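Local coordinates for fatty acid-binding protein homolog (Ascaris suum, PDB 6I8X) that binds fatty acids inside a beta-barrel and may sequester potentially toxic fatty acids and their peroxidation products or help maintain the eggshell lipid layer, at residues A[34-37]-A[38-41]; A[7-10]-A[11-15]. All coordinates share one frame; numbering follows the deposited sequence.

In the fold
Contacts 1 and 2 are both local, each made within one unbroken run of chain, and they lie on opposite sides of the chain's centre in a fatty acid-binding protein, their own centres about 33 Å apart. Contact 2 comes first in the chain, in the loop that leads into strand 15-23; it is partly buried, and leucine, proline and phenylalanine carbons dominate it. Contact 1 belongs to the surface, at the start of helix 36-43, where a guanidinium reaches a backbone carbonyl and a glutamine side chain stacks on an indole. Ligands differ too: Tyr34 and Val41 of contact 1 belong to the vaccenic acid pocket, whereas Leu14 and Gly15 of contact 2 help to line a tris(hydroxyethyl)aminomethane site.

Contact 1 (A[34-37]-A[38-41]); sequences YGWI and MRQV
The shortest bond here joins Arg39 NH1 to the carbonyl oxygen of Tyr34 at 2.9 Å, with the acceptor close to the guanidinium plane. The first torsion of Arg39 (chi1 -75°) keeps CG beside the backbone N and sets it against Tyr34 CB; a bend at chi3 (-42°) then turns the guanidinium back toward the Tyr34 carbonyl. Its NE meanwhile forms a salt bridge with Asp26 of helix 25-31. Trp36 CA sits over one guanidinium face; NH2 meets the indole at its edge, 3.6 Å from Trp36 CD1, the two planes almost perpendicular. Gln40 deals with the indole differently, spreading across a face: its amide lies nearly parallel to the ring, and its CG makes a CH-pi contact 3.6 Å from the centroid of the six-membered ring of Trp36. Gly35 is the N-cap of helix 36-43, and its O accepts from Arg39 N at 3.0 Å. The Tyr34 ring meets Met38 CB obliquely and also touches the bound vaccenic acid. Arg39 thus bridges a carbonyl just ahead of its own helix and an aspartate of the neighbouring one, which is consistent with a charge-assisted link between the two helices of the fatty acid-binding protein lid.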
loop_
_atom_site.group_PDB
_atom_site.type_symbol
_atom_site.label_atom_id
_atom_site.label_comp_id
_atom_site.label_asym_id
_atom_site.label_seq_id
_atom_site.Cartn_x
_atom_site.Cartn_y
_atom_site.Cartn_z
ATOM N N TYR A 34 18.545 3.429 0.041
ATOM C CA TYR A 34 18.918 2.387 -0.907
ATOM C C TYR A 34 20.053 2.791 -1.850
ATOM O O TYR A 34 20.000 3.842 -2.512
ATOM C CB TYR A 34 17.705 1.890 -1.705
ATOM C CG TYR A 34 16.641 1.220 -0.864
ATOM C CD1 TYR A 34 16.788 -0.101 -0.434
ATOM C CD2 TYR A 34 15.505 1.917 -0.456
ATOM C CE1 TYR A 34 15.808 -0.722 0.341
ATOM C CE2 TYR A 34 14.510 1.301 0.302
ATOM C CZ TYR A 34 14.659 -0.023 0.690
ATOM O OH TYR A 34 13.682 -0.623 1.452
ATOM N N GLY A 35 21.067 1.924 -1.910
ATOM C CA GLY A 35 22.199 2.026 -2.828
ATOM C C GLY A 35 21.737 1.728 -4.250
ATOM O O GLY A 35 20.583 1.304 -4.469
ATOM N N TRP A 36 22.629 1.959 -5.227
ATOM C CA TRP A 36 22.291 1.874 -6.647
ATOM C C TRP A 36 21.678 0.505 -7.093
ATOM O O TRP A 36 20.654 0.505 -7.776
ATOM C CB TRP A 36 23.481 2.278 -7.532
ATOM C CG TRP A 36 23.137 2.278 -9.000
ATOM C CD1 TRP A 36 22.475 3.257 -9.690
ATOM C CD2 TRP A 36 23.302 1.187 -9.917
ATOM N NE1 TRP A 36 22.295 2.875 -11.001
ATOM C CE2 TRP A 36 22.806 1.615 -11.173
ATOM C CE3 TRP A 36 23.849 -0.099 -9.809
ATOM C CZ2 TRP A 36 22.881 0.817 -12.320
ATOM C CZ3 TRP A 36 23.883 -0.911 -10.939
ATOM C CH2 TRP A 36 23.405 -0.449 -12.176
ATOM N N ILE A 37 22.303 -0.613 -6.721
ATOM C CA ILE A 37 21.900 -1.976 -7.085
ATOM C C ILE A 37 20.478 -2.278 -6.624
ATOM O O ILE A 37 19.634 -2.689 -7.437
ATOM C CB ILE A 37 22.961 -2.997 -6.570
ATOM C CG1 ILE A 37 24.321 -2.830 -7.332
ATOM C CG2 ILE A 37 22.434 -4.438 -6.655
ATOM C CD1 ILE A 37 25.500 -3.677 -6.828
ATOM N N MET A 38 20.199 -2.029 -5.324
ATOM C CA MET A 38 18.897 -2.237 -4.712
ATOM C C MET A 38 17.840 -1.362 -5.329
ATOM O O MET A 38 16.750 -1.855 -5.596
ATOM C CB MET A 38 18.939 -2.079 -3.179
ATOM C CG MET A 38 19.534 -3.280 -2.452
ATOM S SD MET A 38 19.009 -4.935 -3.012
ATOM C CE MET A 38 17.277 -4.969 -2.422
ATOM N N ARG A 39 18.163 -0.100 -5.633
ATOM C CA ARG A 39 17.218 0.815 -6.287
ATOM C C ARG A 39 16.789 0.314 -7.653
ATOM O O ARG A 39 15.617 0.414 -7.973
ATOM C CB ARG A 39 17.803 2.229 -6.440
ATOM C CG ARG A 39 17.849 3.015 -5.154
ATOM C CD ARG A 39 17.970 4.509 -5.396
ATOM N NE ARG A 39 18.922 4.857 -6.458
ATOM C CZ ARG A 39 20.214 5.099 -6.267
ATOM N NH1 ARG A 39 20.746 4.986 -5.059
ATOM N NH2 ARG A 39 20.987 5.422 -7.288
ATOM N N GLN A 40 17.723 -0.209 -8.461
ATOM C CA GLN A 40 17.378 -0.686 -9.806
ATOM C C GLN A 40 16.371 -1.796 -9.757
ATOM O O GLN A 40 15.420 -1.748 -10.527
ATOM C CB GLN A 40 18.615 -1.168 -10.617
ATOM C CG GLN A 40 19.758 -0.179 -10.789
ATOM C CD GLN A 40 19.345 1.266 -11.011
ATOM O OE1 GLN A 40 19.444 2.122 -10.105
ATOM N NE2 GLN A 40 18.851 1.565 -12.202
ATOM N N VAL A 41 16.565 -2.782 -8.846
ATOM C CA VAL A 41 15.712 -3.976 -8.748
ATOM C C VAL A 41 14.383 -3.608 -8.125
ATOM O O VAL A 41 13.352 -4.115 -8.576
ATOM C CB VAL A 41 16.380 -5.251 -8.105
ATOM C CG1 VAL A 41 17.583 -5.718 -8.926
ATOM C CG2 VAL A 41 16.777 -5.051 -6.640
#

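Contact 2 (A[7-10]-A[11-15]); sequences KTLP and DKFLG. With TAM (tris(hydroxyethyl)aminomethane), chain K; EDO (1,2-ethanediol), chain F.
Leu9 and Phe13 form the apolar centre, crossing at about a right angle with Leu9 CD1 4.0 Å from Phe13 CB. The other branch of the same leucine, CD2, reaches Leu14 CD2 at 3.9 Å. With CG opposite the backbone nitrogen (chi1 -173°), the forked end of Leu9 is carried toward the following turn, and chi2 (64°) sets which methyl goes to which partner. Leu106 of strand 105-112 touches both Leu9 and Phe13, so the cluster continues into the barrel wall. Pro10 lies beside Phe13, pointing the same way, and its CD meets the ring edge in plane, 3.8 Å from Phe13 CD2. Lys12 CB leans over one face of that ring.

Residues 11-13 make a short 3-10 turn just ahead of strand 15-23, the first strand of the fatty acid-binding protein barrel. Phe13 N donates to Pro10 O at 3.1 Å, coming from above the carbonyl plane, and Leu14 N bonds to Asp11 O in the same three-residue rhythm. Gly15 then enters the strand, pairing with Phe51 through the backbone, and its CA lies 3.4 Å from O5 of the bound tris(hydroxyethyl)aminomethane.

Farther out, the Lys12 chain, bent at chi3 and chi4, curls back to bring NZ within 3.5 Å of Pro10 CB, while that ammonium hydrogen-bonds to Pro103 O. A water donates to Leu9 O at 2.7 Å and, weakly, to Asp11 OD1; the remaining carboxylate oxygen, OD2, accepts a weak bond from a 1,2-ethanediol hydroxyl.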
loop_
_atom_site.group_PDB
_atom_site.type_symbol
_atom_site.label_atom_id
_atom_site.label_comp_id
_atom_site.label_asym_id
_atom_site.label_seq_id
_atom_site.Cartn_x
_atom_site.Cartn_y
_atom_site.Cartn_z
ATOM N N LYS A 7 -15.569 1.670 9.165
ATOM C CA LYS A 7 -15.478 2.418 7.910
ATOM C C LYS A 7 -15.615 1.485 6.696
ATOM O O LYS A 7 -15.169 0.339 6.756
ATOM C CB LYS A 7 -14.154 3.188 7.836
ATOM C CG LYS A 7 -14.072 4.330 8.813
ATOM C CD LYS A 7 -12.878 5.211 8.558
ATOM C CE LYS A 7 -12.659 6.114 9.751
ATOM N NZ LYS A 7 -11.357 6.809 9.682
ATOM N N THR A 8 -16.270 1.958 5.618
ATOM C CA THR A 8 -16.418 1.171 4.381
ATOM C C THR A 8 -15.387 1.657 3.363
ATOM O O THR A 8 -15.214 2.864 3.179
ATOM C CB THR A 8 -17.877 1.153 3.851
ATOM O OG1 THR A 8 -18.696 0.527 4.831
ATOM C CG2 THR A 8 -18.037 0.350 2.531
ATOM N N LEU A 9 -14.674 0.723 2.740
ATOM C CA LEU A 9 -13.704 1.081 1.711
ATOM C C LEU A 9 -14.509 1.470 0.462
ATOM O O LEU A 9 -15.307 0.665 -0.021
ATOM C CB LEU A 9 -12.737 -0.109 1.412
ATOM C CG LEU A 9 -11.535 0.109 0.483
ATOM C CD1 LEU A 9 -10.554 1.111 1.061
ATOM C CD2 LEU A 9 -10.782 -1.198 0.262
ATOM N N PRO A 10 -14.377 2.715 -0.033
ATOM C CA PRO A 10 -15.072 3.080 -1.280
ATOM C C PRO A 10 -14.712 2.116 -2.423
ATOM O O PRO A 10 -13.571 1.676 -2.488
ATOM C CB PRO A 10 -14.552 4.504 -1.561
ATOM C CG PRO A 10 -14.114 5.003 -0.228
ATOM C CD PRO A 10 -13.496 3.811 0.415
ATOM N N ASP A 11 -15.692 1.780 -3.304
ATOM C CA ASP A 11 -15.554 0.880 -4.465
ATOM C C ASP A 11 -14.424 1.275 -5.415
ATOM O O ASP A 11 -13.896 0.423 -6.118
ATOM C CB ASP A 11 -16.881 0.727 -5.214
ATOM C CG ASP A 11 -17.884 -0.103 -4.447
ATOM O OD1 ASP A 11 -17.530 -1.227 -4.031
ATOM O OD2 ASP A 11 -19.033 0.361 -4.273
ATOM N N LYS A 12 -14.086 2.579 -5.419
ATOM C CA LYS A 12 -12.989 3.284 -6.090
ATOM C C LYS A 12 -11.674 2.500 -5.892
ATOM O O LYS A 12 -10.838 2.462 -6.777
ATOM C CB LYS A 12 -12.782 4.615 -5.316
ATOM C CG LYS A 12 -12.796 5.879 -6.115
ATOM C CD LYS A 12 -12.247 7.027 -5.270
ATOM C CE LYS A 12 -13.313 7.945 -4.719
ATOM N NZ LYS A 12 -14.045 7.327 -3.582
ATOM N N PHE A 13 -11.465 1.972 -4.675
ATOM C CA PHE A 13 -10.243 1.294 -4.263
ATOM C C PHE A 13 -10.277 -0.218 -4.416
ATOM O O PHE A 13 -9.262 -0.860 -4.200
ATOM C CB PHE A 13 -9.898 1.696 -2.821
ATOM C CG PHE A 13 -9.628 3.173 -2.683
ATOM C CD1 PHE A 13 -8.478 3.745 -3.238
ATOM C CD2 PHE A 13 -10.527 4.001 -2.021
ATOM C CE1 PHE A 13 -8.245 5.120 -3.146
ATOM C CE2 PHE A 13 -10.282 5.378 -1.909
ATOM C CZ PHE A 13 -9.145 5.926 -2.474
ATOM N N LEU A 14 -11.411 -0.782 -4.810
ATOM C CA LEU A 14 -11.543 -2.217 -5.013
ATOM C C LEU A 14 -11.108 -2.626 -6.402
ATOM O O LEU A 14 -11.395 -1.926 -7.381
ATOM C CB LEU A 14 -12.984 -2.709 -4.751
ATOM C CG LEU A 14 -13.471 -2.669 -3.291
ATOM C CD1 LEU A 14 -14.906 -3.204 -3.187
ATOM C CD2 LEU A 14 -12.548 -3.466 -2.359
ATOM N N GLY A 15 -10.442 -3.772 -6.471
ATOM C CA GLY A 15 -10.008 -4.342 -7.734
ATOM C C GLY A 15 -8.529 -4.636 -7.832
ATOM O O GLY A 15 -7.827 -4.686 -6.826
HETATM C C TAM K . -14.526 -5.252 -8.754
HETATM C C1 TAM K . -13.765 -6.301 -7.834
HETATM C C2 TAM K . -13.395 -4.455 -9.554
HETATM C C3 TAM K . -15.643 -5.793 -9.770
HETATM C C4 TAM K . -14.315 -6.482 -6.435
HETATM C C5 TAM K . -12.558 -5.334 -10.459
HETATM C C6 TAM K . -16.075 -7.224 -9.559
HETATM N N TAM K . -15.188 -4.407 -7.742
HETATM O O4 TAM K . -13.544 -7.431 -5.735
HETATM O O5 TAM K . -11.301 -4.726 -10.893
HETATM O O6 TAM K . -17.119 -7.544 -10.448
HETATM C C1 EDO F . -18.746 3.341 -2.815
HETATM O O1 EDO F . -17.854 4.444 -2.803
HETATM C C2 EDO F . -18.611 2.524 -1.497
HETATM O O2 EDO F . -19.719 1.651 -1.346
HETATM O O HOH W 1 -17.087 -1.245 -0.704
#